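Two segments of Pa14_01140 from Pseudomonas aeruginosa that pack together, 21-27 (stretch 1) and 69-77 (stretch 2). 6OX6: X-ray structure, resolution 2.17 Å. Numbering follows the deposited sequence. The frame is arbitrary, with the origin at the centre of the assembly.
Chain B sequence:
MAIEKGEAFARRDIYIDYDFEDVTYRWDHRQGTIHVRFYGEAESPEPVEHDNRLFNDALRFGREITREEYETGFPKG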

# COMPACT_ATOMS: atom_id res chain seq x y z
N GLU B 21 5.17 3.38 6.75
CA GLU B 21 4.39 2.88 7.88
C GLU B 21 5.23 2.74 9.15
O GLU B 21 4.86 1.98 10.04
CB GLU B 21 3.73 1.54 7.55
CG GLU B 21 2.72 1.57 6.37
CD GLU B 21 1.41 0.83 6.66
OE1 GLU B 21 1.05 0.63 7.84
OE2 GLU B 21 0.77 0.41 5.68
N ASP B 22 6.34 3.46 9.26
CA ASP B 22 7.09 3.48 10.53
C ASP B 22 7.39 2.06 11.06
O ASP B 22 7.20 1.76 12.24
CB ASP B 22 6.34 4.29 11.59
CG ASP B 22 6.38 5.79 11.33
OD1 ASP B 22 7.05 6.21 10.37
OD2 ASP B 22 5.75 6.54 12.10
N VAL B 23 7.83 1.18 10.17
CA VAL B 23 8.02 -0.22 10.54
C VAL B 23 9.35 -0.71 9.99
O VAL B 23 9.83 -0.24 8.94
CB VAL B 23 6.82 -1.09 10.07
CG1 VAL B 23 6.63 -1.07 8.51
CG2 VAL B 23 6.94 -2.49 10.60
N THR B 24 9.98 -1.64 10.74
CA THR B 24 11.18 -2.35 10.32
C THR B 24 10.98 -3.86 10.48
O THR B 24 10.17 -4.34 11.27
CB THR B 24 12.43 -1.91 11.11
OG1 THR B 24 12.37 -2.40 12.46
CG2 THR B 24 12.51 -0.38 11.13
N TYR B 25 11.76 -4.62 9.71
CA TYR B 25 11.71 -6.08 9.72
C TYR B 25 13.12 -6.63 9.79
O TYR B 25 14.08 -6.01 9.32
CB TYR B 25 11.00 -6.66 8.47
CG TYR B 25 9.52 -6.31 8.41
CD1 TYR B 25 9.09 -5.21 7.70
CD2 TYR B 25 8.58 -7.06 9.10
CE1 TYR B 25 7.76 -4.88 7.65
CE2 TYR B 25 7.26 -6.75 9.05
CZ TYR B 25 6.85 -5.66 8.33
OH TYR B 25 5.52 -5.34 8.27
N ARG B 26 13.21 -7.81 10.41
CA ARG B 26 14.44 -8.58 10.46
C ARG B 26 14.16 -9.96 9.87
O ARG B 26 13.23 -10.65 10.29
CB ARG B 26 14.95 -8.69 11.90
CG ARG B 26 16.10 -9.68 12.08
CD ARG B 26 16.54 -9.73 13.57
NE ARG B 26 15.54 -10.31 14.46
CZ ARG B 26 15.51 -11.60 14.81
NH1 ARG B 26 16.41 -12.45 14.33
NH2 ARG B 26 14.57 -12.04 15.64
N TRP B 27 14.96 -10.33 8.86
CA TRP B 27 14.93 -11.65 8.27
C TRP B 27 16.15 -12.45 8.73
O TRP B 27 17.28 -11.97 8.66
CB TRP B 27 14.88 -11.53 6.75
CG TRP B 27 15.25 -12.75 5.94
CD1 TRP B 27 16.42 -12.96 5.28
CD2 TRP B 27 14.43 -13.91 5.70
NE1 TRP B 27 16.39 -14.19 4.64
CE2 TRP B 27 15.17 -14.78 4.89
CE3 TRP B 27 13.13 -14.29 6.09
CZ2 TRP B 27 14.67 -16.01 4.45
CZ3 TRP B 27 12.63 -15.51 5.67
CH2 TRP B 27 13.40 -16.36 4.85
N GLU B 69 21.63 -0.58 12.52
CA GLU B 69 20.51 0.35 12.42
C GLU B 69 19.23 -0.26 12.95
O GLU B 69 18.47 0.37 13.69
CB GLU B 69 20.30 0.80 10.98
CG GLU B 69 21.43 1.60 10.39
CD GLU B 69 21.14 1.97 8.95
OE1 GLU B 69 20.41 2.96 8.70
OE2 GLU B 69 21.59 1.20 8.08
N TYR B 70 18.94 -1.50 12.53
CA TYR B 70 17.75 -2.18 13.02
C TYR B 70 17.78 -2.31 14.53
O TYR B 70 16.79 -2.00 15.21
CB TYR B 70 17.63 -3.56 12.37
CG TYR B 70 16.45 -4.35 12.89
CD1 TYR B 70 15.21 -4.22 12.30
CD2 TYR B 70 16.57 -5.19 14.00
CE1 TYR B 70 14.13 -4.93 12.75
CE2 TYR B 70 15.48 -5.90 14.47
CZ TYR B 70 14.27 -5.76 13.84
OH TYR B 70 13.18 -6.45 14.27
N GLU B 71 18.91 -2.76 15.08
CA GLU B 71 18.95 -3.01 16.52
C GLU B 71 18.91 -1.72 17.30
O GLU B 71 18.37 -1.69 18.41
CB GLU B 71 20.19 -3.82 16.87
CG GLU B 71 20.11 -5.23 16.35
CD GLU B 71 21.34 -6.04 16.69
OE1 GLU B 71 22.22 -5.50 17.40
OE2 GLU B 71 21.43 -7.22 16.25
N THR B 72 19.47 -0.64 16.75
CA THR B 72 19.36 0.65 17.43
C THR B 72 17.91 1.12 17.46
O THR B 72 17.42 1.60 18.48
CB THR B 72 20.25 1.68 16.75
OG1 THR B 72 21.61 1.23 16.79
CG2 THR B 72 20.15 2.98 17.48
N GLY B 73 17.22 0.98 16.33
CA GLY B 73 15.82 1.36 16.26
C GLY B 73 15.62 2.81 15.88
O GLY B 73 16.54 3.63 15.85
N PHE B 74 14.36 3.13 15.57
CA PHE B 74 13.98 4.41 15.04
C PHE B 74 13.04 5.08 16.03
O PHE B 74 12.15 4.41 16.58
CB PHE B 74 13.29 4.25 13.67
CG PHE B 74 14.20 3.67 12.62
CD1 PHE B 74 14.62 2.35 12.69
CD2 PHE B 74 14.66 4.45 11.58
CE1 PHE B 74 15.48 1.83 11.74
CE2 PHE B 74 15.50 3.93 10.61
CZ PHE B 74 15.92 2.62 10.69
N PRO B 75 13.20 6.37 16.30
CA PRO B 75 12.29 7.06 17.22
C PRO B 75 10.87 6.97 16.72
O PRO B 75 10.62 7.02 15.51
CB PRO B 75 12.80 8.50 17.21
CG PRO B 75 13.45 8.65 15.86
CD PRO B 75 14.08 7.32 15.57
N LYS B 76 9.92 6.87 17.65
CA LYS B 76 8.51 6.81 17.30
C LYS B 76 8.13 8.05 16.51
O LYS B 76 8.48 9.17 16.89
CB LYS B 76 7.65 6.70 18.56
CG LYS B 76 6.17 6.54 18.29
CD LYS B 76 5.35 6.74 19.55
CE LYS B 76 5.89 7.89 20.38
NZ LYS B 76 4.82 8.54 21.20
N GLY B 77 7.41 7.85 15.41
CA GLY B 77 7.00 8.94 14.55
C GLY B 77 5.73 9.62 15.04
O GLY B 77 5.42 10.77 14.68
O HOH W 1 5.56 5.88 14.88
O HOH W 2 14.15 -1.20 14.13

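Residues 23-27 of stretch 1 run as an extended β-strand that continues later in the chain, whereas stretch 2 begins as the last turn of a helix, residues 69-72, and then unwinds into a loop that reaches the C-terminal Gly77. The helix closes with a backbone hydrogen bond from Gly73 N to Glu69 O (3.0 Å), and Gly73 is the first residue to leave helical geometry. Its phi of 89° and psi of 169° would jam a CB against the carbonyl oxygen of Thr72, so the turn out of the helix calls for glycine. The backbones stay well apart: the CA atoms of Thr24 and Tyr70 are separated by 7.1 Å, and those of Asp22 and Gly77 by 6.8 Å. No direct hydrogen bond links the two stretches, and the contact, which buries 295 Å² in total, rests on van der Waals packing, mostly of side chains, and two bridging waters.

Within the strand, the alternation sets which side chains face stretch 2. Thr24 and Arg26 direct their CA-to-CB bonds toward stretch 2, while Val23 and Tyr25 point away; Tyr25 nevertheless contributes its backbone, with its carbonyl carbon C 3.6 Å from Tyr70 CE1.

Tyr70 is the centre of the packing and loses the largest area, 100 Å². With chi1 at 177° (t), its ring extends from the helix to the strand, where Arg26 CB lies over one face, 3.9 Å from the Tyr70 ring centroid and 25° off the normal. This is a CH-π contact, in which the C-H group of Arg26 CB, its hydrogens slightly positive, packs on the electron-rich face of the Tyr70 ring. The Arg26 guanidinium lies farther along, with Tyr70 CE2 at its edge, near its plane, so the two planar groups do not stack; its NE and NH2 are hydrogen-bonded elsewhere in the structure.

Thr24 meets two aromatic side chains. Thr24 OG1 comes within 3.1 Å of Tyr70 CE1, while the methyl Thr24 CG2 packs 3.8 Å from Phe74 CE1, a purely apolar contact. Water 2 adds a polar link, donating to Thr24 OG1 (2.7 Å) and to Tyr70 O (3.0 Å).

At the far end of the loop, Asp22 faces Gly77, with Asp22 OD2 3.7 Å from Gly77 CA. Water 1 joins them by donating to Asp22 OD2 (2.9 Å) and accepting from Gly77 N (2.8 Å). At the modelled position a CB on Gly77 would lie 2.4 Å from Asp22 OD2, a clash; Gly77 is poorly ordered, so the fit there is less certain.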